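FAD:protein FMN transferase (Vibrio cholerae, PDB 6NXI) probably transfers the FMN moiety of FAD to the hydroxyl group of a threonine in target flavoproteins, using magnesium. Local coordinates at residues Glu45-Glu58 / Pro70-Lys82. Sequence-based numbering, arbitrary orientation.
With FAD (flavin-adenine dinucleotide), chain B.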
# COMPACT_ATOMS: atom_id res chain seq x y z
N GLU A 45 -1.97 -8.18 -15.27
CA GLU A 45 -3.35 -8.50 -14.82
C GLU A 45 -3.76 -7.61 -13.63
O GLU A 45 -4.89 -7.18 -13.56
CB GLU A 45 -3.44 -9.99 -14.50
CG GLU A 45 -4.83 -10.44 -14.07
CD GLU A 45 -4.88 -11.96 -13.92
OE1 GLU A 45 -4.04 -12.51 -13.18
OE2 GLU A 45 -5.74 -12.59 -14.62
N VAL A 46 -2.88 -7.45 -12.63
CA VAL A 46 -3.26 -6.60 -11.47
C VAL A 46 -3.62 -5.21 -12.00
O VAL A 46 -4.56 -4.58 -11.48
CB VAL A 46 -2.13 -6.54 -10.44
CG1 VAL A 46 -2.45 -5.54 -9.37
CG2 VAL A 46 -1.83 -7.90 -9.80
N ASN A 47 -2.80 -4.71 -12.91
CA ASN A 47 -3.03 -3.35 -13.49
C ASN A 47 -4.34 -3.32 -14.28
O ASN A 47 -5.14 -2.39 -14.13
CB ASN A 47 -1.85 -2.91 -14.34
CG ASN A 47 -0.67 -2.42 -13.53
OD1 ASN A 47 -0.66 -1.24 -13.15
ND2 ASN A 47 0.27 -3.30 -13.23
N ASP A 48 -4.60 -4.36 -15.07
CA ASP A 48 -5.87 -4.44 -15.85
C ASP A 48 -7.09 -4.63 -14.95
O ASP A 48 -8.22 -4.38 -15.44
CB ASP A 48 -5.71 -5.51 -16.92
CG ASP A 48 -4.80 -5.08 -18.07
OD1 ASP A 48 -4.64 -3.86 -18.27
OD2 ASP A 48 -4.30 -5.96 -18.75
N GLN A 49 -6.93 -5.15 -13.74
CA GLN A 49 -8.03 -5.28 -12.78
C GLN A 49 -8.19 -3.97 -12.00
O GLN A 49 -9.31 -3.59 -11.71
CB GLN A 49 -7.75 -6.48 -11.89
CG GLN A 49 -7.91 -7.79 -12.64
CD GLN A 49 -7.45 -8.96 -11.83
OE1 GLN A 49 -6.57 -8.85 -10.97
NE2 GLN A 49 -7.88 -10.15 -12.29
N MET A 50 -7.09 -3.36 -11.57
CA MET A 50 -7.16 -2.43 -10.43
C MET A 50 -6.46 -1.08 -10.66
O MET A 50 -6.46 -0.30 -9.67
CB MET A 50 -6.63 -3.13 -9.18
CG MET A 50 -7.65 -4.25 -8.74
SD MET A 50 -7.09 -5.17 -7.30
CE MET A 50 -6.68 -6.80 -7.94
N SER A 51 -5.91 -0.80 -11.84
CA SER A 51 -5.30 0.52 -12.14
C SER A 51 -6.37 1.60 -12.33
O SER A 51 -7.16 1.48 -13.26
CB SER A 51 -4.39 0.52 -13.32
OG SER A 51 -3.82 1.85 -13.51
N THR A 52 -6.34 2.67 -11.54
CA THR A 52 -7.21 3.84 -11.83
C THR A 52 -6.79 4.56 -13.11
O THR A 52 -7.63 5.38 -13.60
CB THR A 52 -7.21 4.83 -10.67
OG1 THR A 52 -5.82 5.11 -10.42
CG2 THR A 52 -7.98 4.28 -9.50
N TYR A 53 -5.56 4.38 -13.60
CA TYR A 53 -4.95 5.14 -14.72
C TYR A 53 -5.27 4.48 -16.07
O TYR A 53 -5.03 5.09 -17.10
CB TYR A 53 -3.43 5.29 -14.52
CG TYR A 53 -3.05 6.17 -13.37
CD1 TYR A 53 -2.70 7.51 -13.55
CD2 TYR A 53 -3.01 5.63 -12.09
CE1 TYR A 53 -2.29 8.27 -12.46
CE2 TYR A 53 -2.66 6.40 -11.00
CZ TYR A 53 -2.29 7.71 -11.19
OH TYR A 53 -1.93 8.39 -10.05
N ARG A 54 -5.68 3.21 -16.06
CA ARG A 54 -6.16 2.50 -17.28
C ARG A 54 -7.67 2.63 -17.38
O ARG A 54 -8.38 2.17 -16.49
CB ARG A 54 -5.69 1.05 -17.25
CG ARG A 54 -4.17 0.92 -17.21
CD ARG A 54 -3.72 -0.52 -17.46
NE ARG A 54 -2.28 -0.59 -17.32
CZ ARG A 54 -1.50 -1.62 -17.57
NH1 ARG A 54 -2.03 -2.80 -17.88
NH2 ARG A 54 -0.20 -1.49 -17.38
N LYS A 55 -8.12 3.30 -18.42
CA LYS A 55 -9.54 3.70 -18.62
C LYS A 55 -10.42 2.45 -18.75
O LYS A 55 -11.61 2.56 -18.46
CB LYS A 55 -9.66 4.59 -19.86
CG LYS A 55 -9.00 5.96 -19.74
CD LYS A 55 -8.85 6.69 -21.07
CE LYS A 55 -8.72 8.20 -20.93
NZ LYS A 55 -7.30 8.64 -20.85
N ASP A 56 -9.86 1.31 -19.14
CA ASP A 56 -10.65 0.07 -19.37
C ASP A 56 -10.33 -1.00 -18.31
O ASP A 56 -10.68 -2.19 -18.52
CB ASP A 56 -10.44 -0.38 -20.82
CG ASP A 56 -10.86 0.70 -21.83
OD1 ASP A 56 -11.95 1.29 -21.65
OD2 ASP A 56 -10.07 0.98 -22.75
N SER A 57 -9.67 -0.63 -17.21
CA SER A 57 -9.46 -1.61 -16.11
C SER A 57 -10.82 -1.94 -15.49
O SER A 57 -11.76 -1.16 -15.66
CB SER A 57 -8.46 -1.12 -15.08
OG SER A 57 -9.06 -0.04 -14.35
N GLU A 58 -10.95 -3.09 -14.84
CA GLU A 58 -12.21 -3.46 -14.13
C GLU A 58 -12.57 -2.35 -13.15
O GLU A 58 -13.73 -1.97 -13.07
CB GLU A 58 -12.07 -4.68 -13.24
CG GLU A 58 -12.06 -6.00 -13.91
CD GLU A 58 -12.54 -7.03 -12.90
OE1 GLU A 58 -12.07 -6.99 -11.73
OE2 GLU A 58 -13.39 -7.81 -13.27
N PRO A 70 -25.65 -4.12 -9.31
CA PRO A 70 -24.37 -4.76 -8.98
C PRO A 70 -23.48 -4.91 -10.22
O PRO A 70 -23.97 -5.09 -11.33
CB PRO A 70 -24.78 -6.10 -8.36
CG PRO A 70 -26.20 -5.84 -7.87
CD PRO A 70 -26.80 -4.95 -8.92
N PHE A 71 -22.18 -4.69 -10.02
CA PHE A 71 -21.18 -4.73 -11.10
C PHE A 71 -20.19 -5.87 -10.80
O PHE A 71 -19.44 -5.84 -9.79
CB PHE A 71 -20.51 -3.35 -11.16
CG PHE A 71 -19.47 -3.22 -12.23
CD1 PHE A 71 -19.76 -2.72 -13.48
CD2 PHE A 71 -18.17 -3.59 -11.95
CE1 PHE A 71 -18.75 -2.58 -14.43
CE2 PHE A 71 -17.18 -3.51 -12.92
CZ PHE A 71 -17.47 -2.97 -14.14
N ALA A 72 -20.18 -6.89 -11.65
CA ALA A 72 -19.36 -8.09 -11.41
C ALA A 72 -17.88 -7.75 -11.62
O ALA A 72 -17.54 -6.99 -12.54
CB ALA A 72 -19.81 -9.21 -12.29
N VAL A 73 -17.06 -8.28 -10.73
CA VAL A 73 -15.59 -8.13 -10.76
C VAL A 73 -14.92 -9.49 -10.57
O VAL A 73 -15.55 -10.50 -10.14
CB VAL A 73 -15.13 -7.10 -9.71
CG1 VAL A 73 -15.69 -5.71 -9.99
CG2 VAL A 73 -15.48 -7.56 -8.31
N SER A 74 -13.63 -9.50 -10.87
CA SER A 74 -12.78 -10.69 -10.73
C SER A 74 -12.63 -11.07 -9.26
O SER A 74 -12.78 -10.19 -8.36
CB SER A 74 -11.44 -10.42 -11.33
OG SER A 74 -10.75 -9.42 -10.59
N THR A 75 -12.31 -12.34 -9.01
CA THR A 75 -11.98 -12.83 -7.66
C THR A 75 -10.90 -11.94 -7.05
O THR A 75 -11.01 -11.59 -5.85
CB THR A 75 -11.47 -14.27 -7.73
OG1 THR A 75 -12.57 -14.95 -8.35
CG2 THR A 75 -11.13 -14.83 -6.38
N GLN A 76 -9.88 -11.57 -7.82
CA GLN A 76 -8.74 -10.79 -7.24
C GLN A 76 -9.22 -9.40 -6.81
O GLN A 76 -8.98 -8.97 -5.68
CB GLN A 76 -7.57 -10.67 -8.21
CG GLN A 76 -6.96 -11.99 -8.64
CD GLN A 76 -7.51 -12.57 -9.91
OE1 GLN A 76 -8.72 -12.51 -10.20
NE2 GLN A 76 -6.60 -13.14 -10.69
N THR A 77 -9.97 -8.71 -7.65
CA THR A 77 -10.49 -7.37 -7.28
C THR A 77 -11.38 -7.52 -6.05
O THR A 77 -11.35 -6.65 -5.15
CB THR A 77 -11.27 -6.75 -8.45
OG1 THR A 77 -10.40 -6.66 -9.58
CG2 THR A 77 -11.81 -5.39 -8.08
N LEU A 78 -12.28 -8.52 -6.05
CA LEU A 78 -13.17 -8.74 -4.90
C LEU A 78 -12.32 -8.90 -3.62
O LEU A 78 -12.65 -8.25 -2.63
CB LEU A 78 -14.06 -9.96 -5.18
CG LEU A 78 -15.34 -10.09 -4.37
CD1 LEU A 78 -15.05 -10.22 -2.89
CD2 LEU A 78 -16.29 -8.97 -4.66
N THR A 79 -11.26 -9.72 -3.65
CA THR A 79 -10.41 -9.99 -2.48
C THR A 79 -9.83 -8.65 -1.99
O THR A 79 -9.83 -8.43 -0.77
CB THR A 79 -9.34 -11.01 -2.82
OG1 THR A 79 -10.05 -12.21 -3.19
CG2 THR A 79 -8.40 -11.25 -1.65
N VAL A 80 -9.33 -7.81 -2.90
CA VAL A 80 -8.68 -6.54 -2.50
C VAL A 80 -9.71 -5.55 -1.97
O VAL A 80 -9.50 -4.95 -0.92
CB VAL A 80 -7.88 -5.98 -3.69
CG1 VAL A 80 -7.36 -4.59 -3.36
CG2 VAL A 80 -6.77 -6.95 -4.08
N VAL A 81 -10.89 -5.48 -2.58
CA VAL A 81 -11.92 -4.54 -2.07
C VAL A 81 -12.43 -5.01 -0.70
O VAL A 81 -12.61 -4.19 0.20
CB VAL A 81 -13.06 -4.30 -3.07
CG1 VAL A 81 -14.14 -3.43 -2.45
CG2 VAL A 81 -12.52 -3.63 -4.33
N LYS A 82 -12.60 -6.32 -0.51
CA LYS A 82 -13.04 -6.85 0.80
C LYS A 82 -12.04 -6.48 1.89
O LYS A 82 -12.47 -6.09 3.00
CB LYS A 82 -13.21 -8.35 0.71
CG LYS A 82 -13.87 -8.97 1.94
CD LYS A 82 -14.23 -10.43 1.72
CE LYS A 82 -14.94 -10.71 0.41
NZ LYS A 82 -16.39 -10.34 0.43
PA FAD B . 0.33 4.50 0.14
O1A FAD B . 0.84 5.35 1.25
O2A FAD B . 0.41 3.03 0.24
O5B FAD B . -1.19 4.89 -0.18
C5B FAD B . -1.38 6.25 -0.66
C4B FAD B . -2.27 6.28 -1.88
O4B FAD B . -3.59 5.75 -1.60
C3B FAD B . -2.48 7.70 -2.39
O3B FAD B . -1.51 8.01 -3.39
C2B FAD B . -3.92 7.66 -2.93
O2B FAD B . -3.97 7.13 -4.23
C1B FAD B . -4.59 6.70 -1.95
N9A FAD B . -5.10 7.28 -0.72
C8A FAD B . -4.80 8.52 -0.15
N7A FAD B . -5.35 8.65 1.04
C5A FAD B . -6.07 7.49 1.26
C6A FAD B . -6.87 7.08 2.33
N6A FAD B . -7.04 7.78 3.47
N1A FAD B . -7.39 5.84 2.24
C2A FAD B . -7.20 5.13 1.11
N3A FAD B . -6.46 5.42 0.04
C4A FAD B . -5.92 6.64 0.18
N1 FAD B . 0.77 5.72 -10.89
C2 FAD B . 0.96 6.29 -12.13
O2 FAD B . 1.50 7.41 -12.23
N3 FAD B . 0.59 5.66 -13.28
C4 FAD B . -0.01 4.43 -13.28
O4 FAD B . -0.36 3.90 -14.32
C4X FAD B . -0.24 3.81 -12.01
N5 FAD B . -0.83 2.63 -11.97
C5X FAD B . -1.05 2.05 -10.74
C6 FAD B . -1.70 0.80 -10.68
C7 FAD B . -1.96 0.15 -9.49
C7M FAD B . -2.66 -1.19 -9.50
C8 FAD B . -1.54 0.77 -8.28
C8M FAD B . -1.80 0.12 -6.95
C9 FAD B . -0.90 2.01 -8.33
C9A FAD B . -0.64 2.67 -9.54
N10 FAD B . -0.02 3.92 -9.62
C10 FAD B . 0.20 4.53 -10.84
C1' FAD B . 0.49 4.57 -8.40
C2' FAD B . -0.55 5.22 -7.55
O2' FAD B . -1.17 6.30 -8.26
C3' FAD B . 0.11 5.77 -6.28
O3' FAD B . 1.05 6.78 -6.56
C4' FAD B . 0.87 4.74 -5.47
O4' FAD B . 0.15 3.52 -5.47
C5' FAD B . 1.18 5.24 -4.07
O5' FAD B . 1.72 4.13 -3.31
P FAD B . 2.40 4.41 -1.91
O1P FAD B . 3.31 5.56 -1.97
O2P FAD B . 2.83 3.02 -1.49
O3P FAD B . 1.10 4.93 -1.15
O HOH W 1 -7.32 -14.43 -13.18
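The carboxylate of E58 grips the start of helix 75-90. E58 is modelled in two conformers, and the bonds given here belong to one of them. In it, OE1 accepts three hydrogen bonds. T77 OG1 donates to E58 OE1 at 2.7 Å, nearly along the C-O axis. S74 N donates to the syn lone pair of E58 OE1 at 3.1 Å, and the bond is almost straight (170°). S74 OG donates to E58 OE1 at 3.0 Å from above the carboxylate plane. A weak bond also runs from S74 N to E58 OE2. E58 reaches this far because its chain is extended beyond CG.

S74 is the N-cap of the helix, and S74 OG accepts from T77 N at 3.1 Å. S74 OG thus serves twice, donating to E58 OE1 and accepting from T77 N. The segments 45-50 and 75-82 of helices 32-50 and 75-90 cross at -67°, their axes 9.9 Å apart at closest approach.

Among the other polar groups, Q49 OE1 lies 3.5 Å from Q76 CB, the two amide planes turned 70° apart. A water joins E45 OE2 to Q76 NE2.

The apolar part is carried by M50. M50 SD meets V80 CG2 tip to tip at 3.7 Å, and M50 CG passes T77 OG1. W160 of helix 157-171 touches both M50 and V80. M50 also belongs to the FAD pocket, as does Y53, whose ring lies with one face over the flavin.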